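Local coordinates for extracellular solute-binding protein (Bordetella parapertussis, PDB 3PU5) that probably binds a small solute, perhaps a polyamine, outside the cytoplasmic membrane and delivers it to a transporter for uptake, at residues M70-E84 against K96-Y108. Sequence-based numbering, arbitrary orientation.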
# COMPACT_ATOMS: atom_id res chain seq x y z
N MSE A 70 -11.85 -3.36 -4.64
CA MSE A 70 -12.54 -3.78 -3.42
C MSE A 70 -13.65 -2.80 -3.07
O MSE A 70 -14.71 -3.20 -2.57
CB MSE A 70 -11.59 -3.93 -2.23
CG MSE A 70 -12.26 -4.56 -1.00
SE MSE A 70 -12.70 -6.45 -1.32
CE MSE A 70 -10.87 -7.14 -1.50
N TYR A 71 -13.41 -1.52 -3.33
CA TYR A 71 -14.43 -0.52 -3.05
C TYR A 71 -15.67 -0.79 -3.90
O TYR A 71 -16.77 -0.43 -3.52
CB TYR A 71 -13.90 0.90 -3.29
CG TYR A 71 -14.62 1.94 -2.46
CD1 TYR A 71 -15.60 2.76 -3.03
CD2 TYR A 71 -14.35 2.09 -1.11
CE1 TYR A 71 -16.27 3.71 -2.27
CE2 TYR A 71 -15.01 3.04 -0.34
CZ TYR A 71 -15.97 3.85 -0.93
OH TYR A 71 -16.64 4.79 -0.17
N ARG A 72 -15.49 -1.44 -5.05
CA ARG A 72 -16.63 -1.82 -5.88
C ARG A 72 -17.54 -2.80 -5.14
O ARG A 72 -18.77 -2.67 -5.16
CB ARG A 72 -16.16 -2.46 -7.20
CG ARG A 72 -15.38 -1.53 -8.11
CD ARG A 72 -14.65 -2.31 -9.20
NE ARG A 72 -15.56 -2.92 -10.15
CZ ARG A 72 -15.18 -3.73 -11.14
NH1 ARG A 72 -13.89 -4.02 -11.30
NH2 ARG A 72 -16.08 -4.25 -11.97
N LEU A 73 -16.92 -3.77 -4.48
CA LEU A 73 -17.65 -4.81 -3.77
C LEU A 73 -18.30 -4.25 -2.52
O LEU A 73 -19.35 -4.73 -2.09
CB LEU A 73 -16.70 -5.94 -3.39
CG LEU A 73 -16.22 -6.74 -4.58
CD1 LEU A 73 -15.65 -8.06 -4.10
CD2 LEU A 73 -17.40 -6.96 -5.50
N ILE A 74 -17.67 -3.25 -1.93
CA ILE A 74 -18.26 -2.53 -0.81
C ILE A 74 -19.55 -1.85 -1.24
O ILE A 74 -20.58 -1.97 -0.58
CB ILE A 74 -17.31 -1.45 -0.28
CG1 ILE A 74 -16.23 -2.09 0.58
CG2 ILE A 74 -18.08 -0.43 0.56
CD1 ILE A 74 -16.79 -2.68 1.84
N ARG A 75 -19.48 -1.13 -2.36
CA ARG A 75 -20.62 -0.40 -2.89
C ARG A 75 -21.76 -1.33 -3.31
O ARG A 75 -22.93 -0.94 -3.27
CB ARG A 75 -20.19 0.47 -4.07
CG ARG A 75 -19.21 1.57 -3.70
CD ARG A 75 -19.81 2.51 -2.67
NE ARG A 75 -21.03 3.14 -3.18
CZ ARG A 75 -21.69 4.12 -2.55
NH1 ARG A 75 -21.23 4.59 -1.39
NH2 ARG A 75 -22.79 4.63 -3.09
N ALA A 76 -21.42 -2.56 -3.70
CA ALA A 76 -22.42 -3.52 -4.16
C ALA A 76 -22.83 -4.54 -3.08
O ALA A 76 -23.52 -5.51 -3.38
CB ALA A 76 -21.93 -4.24 -5.41
N LYS A 77 -22.41 -4.31 -1.84
CA LYS A 77 -22.81 -5.14 -0.69
C LYS A 77 -22.45 -6.62 -0.84
O LYS A 77 -23.26 -7.51 -0.52
CB LYS A 77 -24.32 -5.00 -0.43
CG LYS A 77 -24.88 -3.60 -0.62
CD LYS A 77 -24.29 -2.59 0.35
CE LYS A 77 -24.93 -1.21 0.16
NZ LYS A 77 -24.37 -0.16 1.06
N LYS A 78 -21.24 -6.90 -1.32
CA LYS A 78 -20.84 -8.29 -1.57
C LYS A 78 -19.98 -8.89 -0.45
O LYS A 78 -19.58 -10.05 -0.53
CB LYS A 78 -20.14 -8.41 -2.92
CG LYS A 78 -21.05 -8.15 -4.11
CD LYS A 78 -22.09 -9.26 -4.23
CE LYS A 78 -22.99 -9.06 -5.43
NZ LYS A 78 -24.13 -10.02 -5.38
N LEU A 79 -19.71 -8.11 0.59
CA LEU A 79 -18.79 -8.54 1.64
C LEU A 79 -19.53 -8.70 2.96
O LEU A 79 -20.41 -7.92 3.27
CB LEU A 79 -17.68 -7.50 1.79
CG LEU A 79 -16.97 -7.15 0.48
CD1 LEU A 79 -15.92 -6.05 0.72
CD2 LEU A 79 -16.34 -8.40 -0.10
N ALA A 80 -19.18 -9.72 3.74
CA ALA A 80 -19.87 -9.94 5.01
C ALA A 80 -19.31 -9.04 6.10
O ALA A 80 -18.13 -8.68 6.09
CB ALA A 80 -19.78 -11.41 5.42
N GLN A 81 -20.17 -8.67 7.05
CA GLN A 81 -19.73 -7.90 8.20
C GLN A 81 -18.76 -8.71 9.06
O GLN A 81 -18.93 -9.91 9.25
CB GLN A 81 -20.94 -7.45 9.04
CG GLN A 81 -21.76 -8.61 9.62
CD GLN A 81 -23.05 -8.15 10.30
OE1 GLN A 81 -23.03 -7.59 11.41
NE2 GLN A 81 -24.19 -8.41 9.65
N VAL A 82 -17.72 -8.05 9.56
CA VAL A 82 -16.78 -8.69 10.46
C VAL A 82 -16.42 -7.72 11.58
O VAL A 82 -16.40 -6.51 11.39
CB VAL A 82 -15.47 -9.13 9.74
CG1 VAL A 82 -15.74 -10.30 8.79
CG2 VAL A 82 -14.83 -7.96 8.99
N ASP A 83 -16.14 -8.27 12.76
CA ASP A 83 -15.70 -7.47 13.89
C ASP A 83 -14.89 -8.30 14.87
O ASP A 83 -14.58 -9.47 14.61
CB ASP A 83 -16.90 -6.81 14.60
CG ASP A 83 -17.90 -7.83 15.14
OD1 ASP A 83 -17.49 -8.93 15.54
OD2 ASP A 83 -19.10 -7.51 15.16
N GLU A 84 -14.56 -7.70 16.00
CA GLU A 84 -13.72 -8.34 17.01
C GLU A 84 -14.32 -9.61 17.61
O GLU A 84 -13.59 -10.45 18.13
CB GLU A 84 -13.36 -7.32 18.09
CG GLU A 84 -12.68 -6.10 17.48
CD GLU A 84 -12.67 -4.89 18.39
OE1 GLU A 84 -13.01 -5.02 19.59
OE2 GLU A 84 -12.30 -3.80 17.89
N LYS A 96 -7.56 2.98 11.33
CA LYS A 96 -7.26 3.52 10.01
C LYS A 96 -7.18 2.45 8.91
O LYS A 96 -7.46 2.75 7.76
CB LYS A 96 -5.97 4.32 10.03
CG LYS A 96 -4.72 3.55 10.39
CD LYS A 96 -3.54 4.52 10.28
CE LYS A 96 -2.37 4.09 11.09
NZ LYS A 96 -1.39 5.22 11.18
N PHE A 97 -6.78 1.23 9.27
CA PHE A 97 -6.65 0.15 8.30
C PHE A 97 -8.01 -0.46 7.96
O PHE A 97 -8.13 -1.23 7.00
CB PHE A 97 -5.71 -0.94 8.83
CG PHE A 97 -4.33 -0.44 9.10
CD1 PHE A 97 -3.53 -0.02 8.05
CD2 PHE A 97 -3.85 -0.35 10.39
CE1 PHE A 97 -2.26 0.47 8.27
CE2 PHE A 97 -2.56 0.14 10.63
CZ PHE A 97 -1.77 0.55 9.57
N LYS A 98 -9.01 -0.10 8.75
CA LYS A 98 -10.36 -0.61 8.58
C LYS A 98 -11.36 0.47 8.14
O LYS A 98 -12.47 0.16 7.69
CB LYS A 98 -10.83 -1.24 9.90
CG LYS A 98 -9.87 -2.28 10.47
CD LYS A 98 -10.41 -2.87 11.78
CE LYS A 98 -10.04 -2.02 12.99
NZ LYS A 98 -10.42 -2.74 14.24
N ALA A 99 -10.95 1.73 8.25
CA ALA A 99 -11.88 2.85 8.11
C ALA A 99 -12.66 2.91 6.80
O ALA A 99 -13.83 3.29 6.81
CB ALA A 99 -11.16 4.18 8.35
N ASP A 100 -12.05 2.54 5.69
CA ASP A 100 -12.74 2.65 4.40
C ASP A 100 -13.79 1.55 4.16
O ASP A 100 -14.63 1.68 3.27
CB ASP A 100 -11.73 2.67 3.24
CG ASP A 100 -10.95 3.98 3.15
OD1 ASP A 100 -11.39 4.99 3.75
OD2 ASP A 100 -9.90 4.00 2.49
N TRP A 101 -13.75 0.48 4.94
CA TRP A 101 -14.40 -0.76 4.50
C TRP A 101 -15.76 -1.08 5.16
O TRP A 101 -16.29 -2.18 5.04
CB TRP A 101 -13.39 -1.92 4.60
CG TRP A 101 -12.07 -1.43 4.11
CD1 TRP A 101 -10.95 -1.19 4.86
CD2 TRP A 101 -11.74 -1.04 2.77
NE1 TRP A 101 -9.94 -0.69 4.06
CE2 TRP A 101 -10.41 -0.59 2.77
CE3 TRP A 101 -12.45 -1.04 1.56
CZ2 TRP A 101 -9.77 -0.15 1.62
CZ3 TRP A 101 -11.81 -0.60 0.41
CH2 TRP A 101 -10.48 -0.17 0.45
N GLU A 102 -16.30 -0.08 5.84
CA GLU A 102 -17.65 -0.13 6.39
C GLU A 102 -17.92 -1.40 7.20
O GLU A 102 -18.98 -2.01 7.08
CB GLU A 102 -18.69 0.09 5.27
CG GLU A 102 -18.61 1.50 4.68
CD GLU A 102 -19.57 1.75 3.54
OE1 GLU A 102 -20.65 1.11 3.49
OE2 GLU A 102 -19.25 2.61 2.69
N GLY A 103 -16.94 -1.77 8.03
CA GLY A 103 -17.07 -2.90 8.92
C GLY A 103 -17.03 -4.25 8.22
O GLY A 103 -17.42 -5.27 8.80
N CYS A 104 -16.58 -4.25 6.98
CA CYS A 104 -16.55 -5.47 6.18
C CYS A 104 -15.16 -5.77 5.62
O CYS A 104 -15.04 -6.55 4.67
CB CYS A 104 -17.54 -5.38 5.01
SG CYS A 104 -19.27 -5.12 5.47
N GLY A 105 -14.12 -5.16 6.19
CA GLY A 105 -12.78 -5.38 5.66
C GLY A 105 -11.63 -4.74 6.42
O GLY A 105 -11.83 -3.91 7.32
N SER A 106 -10.42 -5.12 6.03
CA SER A 106 -9.21 -4.51 6.58
C SER A 106 -8.04 -4.65 5.62
O SER A 106 -7.89 -5.68 4.96
CB SER A 106 -8.85 -5.17 7.91
OG SER A 106 -7.67 -4.60 8.44
N LEU A 107 -7.19 -3.63 5.54
CA LEU A 107 -5.90 -3.80 4.89
C LEU A 107 -5.20 -4.95 5.61
O LEU A 107 -5.41 -5.15 6.81
CB LEU A 107 -5.05 -2.53 4.97
CG LEU A 107 -5.16 -1.52 3.82
CD1 LEU A 107 -6.49 -0.79 3.87
CD2 LEU A 107 -4.00 -0.52 3.84
N TYR A 108 -4.40 -5.74 4.89
CA TYR A 108 -3.67 -6.84 5.53
C TYR A 108 -2.16 -6.74 5.40
O TYR A 108 -1.43 -7.63 5.84
CB TYR A 108 -4.20 -8.22 5.11
CG TYR A 108 -4.03 -8.65 3.65
CD1 TYR A 108 -2.98 -9.49 3.27
CD2 TYR A 108 -4.98 -8.31 2.69
CE1 TYR A 108 -2.85 -9.93 1.94
CE2 TYR A 108 -4.86 -8.74 1.36
CZ TYR A 108 -3.80 -9.55 1.00
OH TYR A 108 -3.70 -9.99 -0.30
O HOH W 1 -15.60 -9.16 5.42
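I74, on the last turn of helix 67-75, packs on W101 and C104, while the chain after the helix, through L79-V82, passes G103 and C104: a worked example of a helix end and its following loop wrapping one beta turn. The branches of I74 divide the work. CG1 lies at the edge of the W101 ring, near its plane, and CD1 reaches the backbone, 3.3 Å from W101 O, the same oxygen that accepts the hydrogen bond from C104 N closing the type I' turn W101-C104. Y71 starts from a helix position not aimed at the turn; chi1 of -154°, with CG beside the carbonyl carbon, swings its ring across until CD2 is 4.0 Å from W101 CZ3, which sits at the tyrosine edge. Past the helix, L79 CB rests 3.9 Å from C104 CB.

Beyond this apolar block the contact becomes polar. V82 N donates to G103 O at 2.9 Å, almost straight (177°) and close to the line of the carbonyl bond, while a water bridges A80 O and C104 O, giving to both. On the solvent side the fit is loose: the E102 carboxylate lies against I74 CG2, its OE2 no nearer than 4.4 Å to Y71 OH, and E84 OE2 stays 4.2 Å from K98 NZ, short of a salt bridge; that ammonium bonds L90 O.

The helix closes in a Schellman motif at K77, turning the chain toward strand 238-246, where A80 pairs with V246 and L79 packs on A245. That strand also pairs with S106 and touches W101 through V243, while helix 305-322 meets Y71 and W101, T305 bonding D100, a position between sheet and helix consistent with this family's periplasmic binding protein fold.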